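Local coordinates for glideosome-associated protein 50 (Plasmodium falciparum 3D7, PDB 3TGH) that belongs to the glideosome complex of gliding motility and host cell invasion and may help to assemble it and hold it to the inner membrane complex, at residues Trp85-Gln97 and Tyr118-Tyr130. Numbering follows the deposited sequence. Where two conformers were deposited one is given.
Sequences WTGNYNAQLLKGQ and YPKWIMPNYWYHY
G96, toward the C-terminal part of helix 89-97, lies against W121 and M123, its CA at the indole edge 3.5 Å from W121 CD1. Without a side chain here the helix comes close enough for the two CA atoms of G96 and M123 to sit 4.0 Å apart, and M123 N donates an almost straight bond (169°) to G96 O. One turn back, W121 NE1 reaches Q92 O at 3.2 Å, in the carbonyl plane and on a lone pair. A trans chi1 (-175°) swings the W121 indole from strand 120-122 toward the helix; Q92 OE1 also lies at the ring edge, but is hydrogen-bonded to N44. The M123 methyl CE turns in under the backbone of Q92 and L93.

Farther along, Y126 is covered on both faces, by W85 CZ2 (3.7 Å from Y126 CD1) and, opposite, by L93, whose CD2 is 3.8 Å from Y126 CZ while CD1 reaches N125 CA. The W85 and Y126 planes meet at 38°, neither stacked nor perpendicular. Y126 OH approaches the Y89 ring edge, and a water bridges it to N90 ND2.

The looser side is the rim at K95 and Q97. K95 CB rests on W121, but its chain leads away. Q97, bent at chi2, puts NE2 2.9 Å from P124 O and 3.0 Å from L93 O; both acceptors lie in its amide plane, yet NE2 stands above both carbonyl planes, off the lone pairs. A water also donates to P124 O.

The helix thus packs against strand 120-122, an outer strand of one mixed sheet, and the 123-127 connection to strand 128-136 of the other, within the two-sheet metallophosphoesterase fold of the purple acid phosphatase family.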
loop_
_atom_site.group_PDB
_atom_site.type_symbol
_atom_site.label_atom_id
_atom_site.label_comp_id
_atom_site.label_asym_id
_atom_site.label_seq_id
_atom_site.Cartn_x
_atom_site.Cartn_y
_atom_site.Cartn_z
ATOM N N TRP A 85 -3.840 3.370 -14.823
ATOM C CA TRP A 85 -3.102 4.116 -15.845
ATOM C C TRP A 85 -3.658 4.012 -17.267
ATOM O O TRP A 85 -3.319 4.835 -18.119
ATOM C CB TRP A 85 -1.627 3.713 -15.830
ATOM C CG TRP A 85 -0.827 4.412 -14.786
ATOM C CD1 TRP A 85 -0.387 3.895 -13.600
ATOM C CD2 TRP A 85 -0.354 5.770 -14.834
ATOM N NE1 TRP A 85 0.324 4.855 -12.901
ATOM C CE2 TRP A 85 0.367 6.007 -13.641
ATOM C CE3 TRP A 85 -0.455 6.797 -15.776
ATOM C CZ2 TRP A 85 0.974 7.246 -13.356
ATOM C CZ3 TRP A 85 0.151 8.034 -15.491
ATOM C CH2 TRP A 85 0.849 8.242 -14.291
ATOM N N THR A 86 -4.496 3.010 -17.529
ATOM C CA THR A 86 -5.125 2.872 -18.832
ATOM C C THR A 86 -6.401 3.719 -18.940
ATOM O O THR A 86 -6.992 3.799 -20.007
ATOM C CB THR A 86 -5.421 1.389 -19.174
ATOM O OG1 THR A 86 -6.287 0.825 -18.184
ATOM C CG2 THR A 86 -4.128 0.591 -19.234
ATOM N N GLY A 87 -6.805 4.363 -17.844
ATOM C CA GLY A 87 -7.945 5.282 -17.858
ATOM C C GLY A 87 -7.517 6.700 -17.520
ATOM O O GLY A 87 -6.398 7.110 -17.823
ATOM N N ASN A 88 -8.414 7.450 -16.887
ATOM C CA ASN A 88 -8.137 8.846 -16.521
ATOM C C ASN A 88 -7.379 8.874 -15.192
ATOM O O ASN A 88 -7.958 9.068 -14.117
ATOM C CB ASN A 88 -9.449 9.643 -16.454
ATOM C CG ASN A 88 -9.230 11.144 -16.451
ATOM O OD1 ASN A 88 -8.198 11.634 -16.004
ATOM N ND2 ASN A 88 -10.212 11.886 -16.963
ATOM N N TYR A 89 -6.075 8.640 -15.283
ATOM C CA TYR A 89 -5.206 8.597 -14.110
ATOM C C TYR A 89 -5.171 9.943 -13.376
ATOM O O TYR A 89 -5.131 9.975 -12.154
ATOM C CB TYR A 89 -3.781 8.143 -14.497
ATOM C CG TYR A 89 -3.181 8.925 -15.642
ATOM C CD1 TYR A 89 -3.291 8.475 -16.966
ATOM C CD2 TYR A 89 -2.503 10.105 -15.416
ATOM C CE1 TYR A 89 -2.744 9.192 -18.009
ATOM C CE2 TYR A 89 -1.963 10.839 -16.453
ATOM C CZ TYR A 89 -2.083 10.378 -17.750
ATOM O OH TYR A 89 -1.540 11.109 -18.781
ATOM N N ASN A 90 -5.194 11.035 -14.138
ATOM C CA ASN A 90 -5.132 12.389 -13.587
ATOM C C ASN A 90 -6.328 12.713 -12.691
ATOM O O ASN A 90 -6.191 13.414 -11.684
ATOM C CB ASN A 90 -5.016 13.413 -14.723
ATOM C CG ASN A 90 -4.813 14.822 -14.215
ATOM O OD1 ASN A 90 -5.684 15.679 -14.374
ATOM N ND2 ASN A 90 -3.668 15.069 -13.584
ATOM N N ALA A 91 -7.497 12.187 -13.046
ATOM C CA ALA A 91 -8.683 12.336 -12.224
ATOM C C ALA A 91 -8.506 11.752 -10.828
ATOM O O ALA A 91 -8.982 12.324 -9.850
ATOM C CB ALA A 91 -9.907 11.706 -12.920
ATOM N N GLN A 92 -7.815 10.616 -10.723
ATOM C CA GLN A 92 -7.571 10.014 -9.418
ATOM C C GLN A 92 -6.604 10.852 -8.587
ATOM O O GLN A 92 -6.727 10.912 -7.370
ATOM C CB GLN A 92 -7.035 8.594 -9.577
ATOM C CG GLN A 92 -8.013 7.680 -10.262
ATOM C CD GLN A 92 -7.709 6.218 -10.035
ATOM O OE1 GLN A 92 -7.393 5.793 -8.916
ATOM N NE2 GLN A 92 -7.824 5.427 -11.095
ATOM N N LEU A 93 -5.648 11.489 -9.256
ATOM C CA LEU A 93 -4.722 12.419 -8.612
ATOM C C LEU A 93 -5.461 13.661 -8.089
ATOM O O LEU A 93 -5.252 14.092 -6.939
ATOM C CB LEU A 93 -3.617 12.804 -9.601
ATOM C CG LEU A 93 -2.536 13.770 -9.112
ATOM C CD1 LEU A 93 -1.639 13.084 -8.100
ATOM C CD2 LEU A 93 -1.722 14.322 -10.287
ATOM N N LEU A 94 -6.332 14.237 -8.914
ATOM C CA LEU A 94 -7.054 15.440 -8.511
ATOM C C LEU A 94 -7.996 15.163 -7.338
ATOM O O LEU A 94 -8.140 15.999 -6.439
ATOM C CB LEU A 94 -7.812 16.044 -9.694
ATOM C CG LEU A 94 -6.926 16.649 -10.784
ATOM C CD1 LEU A 94 -7.772 17.035 -11.990
ATOM C CD2 LEU A 94 -6.119 17.847 -10.260
ATOM N N LYS A 95 -8.623 13.991 -7.334
ATOM C CA LYS A 95 -9.409 13.560 -6.176
ATOM C C LYS A 95 -8.507 13.420 -4.948
ATOM O O LYS A 95 -8.930 13.681 -3.820
ATOM C CB LYS A 95 -10.086 12.218 -6.459
ATOM C CG LYS A 95 -11.299 12.317 -7.347
ATOM C CD LYS A 95 -12.591 12.249 -6.564
ATOM C CE LYS A 95 -13.785 12.333 -7.495
ATOM N NZ LYS A 95 -15.081 12.257 -6.766
ATOM N N GLY A 96 -7.266 12.987 -5.182
ATOM C CA GLY A 96 -6.297 12.708 -4.113
ATOM C C GLY A 96 -5.721 13.909 -3.390
ATOM O O GLY A 96 -5.053 13.748 -2.357
ATOM N N GLN A 97 -5.970 15.100 -3.942
ATOM C CA GLN A 97 -5.652 16.367 -3.290
ATOM C C GLN A 97 -6.822 16.774 -2.392
ATOM O O GLN A 97 -6.689 16.818 -1.168
ATOM C CB GLN A 97 -5.401 17.500 -4.309
ATOM C CG GLN A 97 -4.659 17.128 -5.576
ATOM C CD GLN A 97 -3.240 16.703 -5.313
ATOM O OE1 GLN A 97 -2.447 17.456 -4.744
ATOM N NE2 GLN A 97 -2.902 15.494 -5.739
ATOM N N TYR A 118 -17.688 7.704 3.956
ATOM C CA TYR A 118 -16.681 6.808 3.379
ATOM C C TYR A 118 -15.269 7.346 3.654
ATOM O O TYR A 118 -15.117 8.503 4.063
ATOM C CB TYR A 118 -16.933 6.649 1.879
ATOM C CG TYR A 118 -17.177 7.955 1.153
ATOM C CD1 TYR A 118 -18.468 8.365 0.832
ATOM C CD2 TYR A 118 -16.119 8.782 0.796
ATOM C CE1 TYR A 118 -18.696 9.557 0.169
ATOM C CE2 TYR A 118 -16.335 9.977 0.131
ATOM C CZ TYR A 118 -17.628 10.360 -0.179
ATOM O OH TYR A 118 -17.848 11.542 -0.833
ATOM N N PRO A 119 -14.230 6.515 3.446
ATOM C CA PRO A 119 -12.887 6.984 3.795
ATOM C C PRO A 119 -12.405 8.155 2.936
ATOM O O PRO A 119 -12.842 8.311 1.797
ATOM C CB PRO A 119 -12.006 5.746 3.559
ATOM C CG PRO A 119 -12.936 4.584 3.633
ATOM C CD PRO A 119 -14.242 5.076 3.116
ATOM N N LYS A 120 -11.504 8.959 3.485
ATOM C CA LYS A 120 -10.969 10.123 2.777
ATOM C C LYS A 120 -9.865 9.682 1.798
ATOM O O LYS A 120 -8.825 9.191 2.207
ATOM C CB LYS A 120 -10.429 11.159 3.768
ATOM C CG LYS A 120 -10.027 12.491 3.119
ATOM C CD LYS A 120 -9.423 13.466 4.114
ATOM C CE LYS A 120 -9.133 14.816 3.451
ATOM N NZ LYS A 120 -8.534 15.810 4.392
ATOM N N TRP A 121 -10.116 9.883 0.510
ATOM C CA TRP A 121 -9.197 9.507 -0.560
ATOM C C TRP A 121 -7.955 10.398 -0.522
ATOM O O TRP A 121 -8.063 11.611 -0.669
ATOM C CB TRP A 121 -9.945 9.662 -1.882
ATOM C CG TRP A 121 -9.243 9.214 -3.113
ATOM C CD1 TRP A 121 -8.424 9.963 -3.904
ATOM C CD2 TRP A 121 -9.348 7.937 -3.743
ATOM N NE1 TRP A 121 -7.993 9.225 -4.975
ATOM C CE2 TRP A 121 -8.548 7.979 -4.904
ATOM C CE3 TRP A 121 -10.034 6.759 -3.437
ATOM C CZ2 TRP A 121 -8.418 6.888 -5.759
ATOM C CZ3 TRP A 121 -9.905 5.676 -4.299
ATOM C CH2 TRP A 121 -9.098 5.751 -5.437
ATOM N N ILE A 122 -6.790 9.788 -0.299
ATOM C CA ILE A 122 -5.527 10.508 -0.204
ATOM C C ILE A 122 -4.551 9.965 -1.243
ATOM O O ILE A 122 -4.209 8.779 -1.232
ATOM C CB ILE A 122 -4.914 10.398 1.198
ATOM C CG1 ILE A 122 -5.870 10.996 2.235
ATOM C CG2 ILE A 122 -3.554 11.106 1.256
ATOM C CD1 ILE A 122 -5.329 10.988 3.638
ATOM N N MET A 123 -4.140 10.835 -2.160
ATOM C CA MET A 123 -3.088 10.502 -3.127
ATOM C C MET A 123 -2.533 11.833 -3.662
ATOM O O MET A 123 -2.927 12.289 -4.738
ATOM C CB MET A 123 -3.619 9.614 -4.260
ATOM C CG MET A 123 -2.486 8.984 -5.041
ATOM S SD MET A 123 -3.020 7.884 -6.371
ATOM C CE MET A 123 -3.453 9.112 -7.610
ATOM N N PRO A 124 -1.641 12.477 -2.891
ATOM C CA PRO A 124 -1.162 13.831 -3.237
ATOM C C PRO A 124 -0.254 13.872 -4.477
ATOM O O PRO A 124 -0.094 14.931 -5.100
ATOM C CB PRO A 124 -0.410 14.271 -1.980
ATOM C CG PRO A 124 -0.008 13.012 -1.316
ATOM C CD PRO A 124 -1.062 11.994 -1.627
ATOM N N ASN A 125 0.313 12.715 -4.819
ATOM C CA ASN A 125 1.111 12.521 -6.018
ATOM C C ASN A 125 1.126 11.015 -6.287
ATOM O O ASN A 125 0.681 10.230 -5.437
ATOM C CB ASN A 125 2.531 13.060 -5.830
ATOM C CG ASN A 125 3.351 13.033 -7.122
ATOM O OD1 ASN A 125 2.837 13.317 -8.199
ATOM N ND2 ASN A 125 4.625 12.666 -7.009
ATOM N N TYR A 126 1.619 10.621 -7.457
ATOM C CA TYR A 126 1.687 9.205 -7.826
ATOM C C TYR A 126 2.623 8.424 -6.894
ATOM O O TYR A 126 2.443 7.221 -6.711
ATOM C CB TYR A 126 2.104 9.064 -9.291
ATOM C CG TYR A 126 1.141 9.750 -10.240
ATOM C CD1 TYR A 126 -0.151 9.259 -10.419
ATOM C CD2 TYR A 126 1.494 10.927 -10.900
ATOM C CE1 TYR A 126 -1.058 9.899 -11.254
ATOM C CE2 TYR A 126 0.584 11.578 -11.746
ATOM C CZ TYR A 126 -0.685 11.051 -11.919
ATOM O OH TYR A 126 -1.601 11.670 -12.744
ATOM N N TRP A 127 3.603 9.120 -6.313
ATOM C CA TRP A 127 4.459 8.593 -5.263
ATOM C C TRP A 127 4.567 9.651 -4.162
ATOM O O TRP A 127 4.567 10.857 -4.445
ATOM C CB TRP A 127 5.852 8.216 -5.791
ATOM C CG TRP A 127 6.654 9.378 -6.306
ATOM C CD1 TRP A 127 7.599 10.085 -5.635
ATOM C CD2 TRP A 127 6.559 9.958 -7.607
ATOM N NE1 TRP A 127 8.107 11.081 -6.445
ATOM C CE2 TRP A 127 7.476 11.022 -7.661
ATOM C CE3 TRP A 127 5.784 9.673 -8.742
ATOM C CZ2 TRP A 127 7.636 11.815 -8.799
ATOM C CZ3 TRP A 127 5.938 10.459 -9.870
ATOM C CH2 TRP A 127 6.860 11.518 -9.893
ATOM N N TYR A 128 4.657 9.200 -2.917
ATOM C CA TYR A 128 4.669 10.111 -1.760
ATOM C C TYR A 128 5.025 9.345 -0.480
ATOM O O TYR A 128 5.393 8.163 -0.526
ATOM C CB TYR A 128 3.313 10.848 -1.626
ATOM C CG TYR A 128 2.107 9.956 -1.360
ATOM C CD1 TYR A 128 1.467 9.294 -2.401
ATOM C CD2 TYR A 128 1.593 9.804 -0.065
ATOM C CE1 TYR A 128 0.386 8.470 -2.174
ATOM C CE2 TYR A 128 0.490 8.994 0.179
ATOM C CZ TYR A 128 -0.100 8.312 -0.884
ATOM O OH TYR A 128 -1.194 7.512 -0.659
ATOM N N HIS A 129 4.955 10.021 0.661
ATOM C CA HIS A 129 5.267 9.390 1.946
ATOM C C HIS A 129 4.367 9.934 3.028
ATOM O O HIS A 129 3.781 11.006 2.873
ATOM C CB HIS A 129 6.725 9.640 2.327
ATOM C CG HIS A 129 7.119 11.077 2.228
ATOM N ND1 HIS A 129 7.754 11.596 1.122
ATOM C CD2 HIS A 129 6.905 12.122 3.064
ATOM C CE1 HIS A 129 7.956 12.889 1.300
ATOM N NE2 HIS A 129 7.455 13.233 2.473
ATOM N N TYR A 130 4.279 9.180 4.118
ATOM C CA TYR A 130 3.523 9.553 5.307
ATOM C C TYR A 130 4.320 9.051 6.508
ATOM O O TYR A 130 4.535 7.853 6.673
ATOM C CB TYR A 130 2.130 8.920 5.262
ATOM C CG TYR A 130 1.330 9.029 6.543
ATOM C CD1 TYR A 130 0.977 10.268 7.063
ATOM C CD2 TYR A 130 0.893 7.882 7.216
ATOM C CE1 TYR A 130 0.230 10.371 8.239
ATOM C CE2 TYR A 130 0.148 7.974 8.390
ATOM C CZ TYR A 130 -0.178 9.220 8.893
ATOM O OH TYR A 130 -0.920 9.308 10.049
HETATM O O HOH W 1 -0.993 14.074 -13.864
HETATM O O HOH W 2 -0.090 17.441 -3.830
#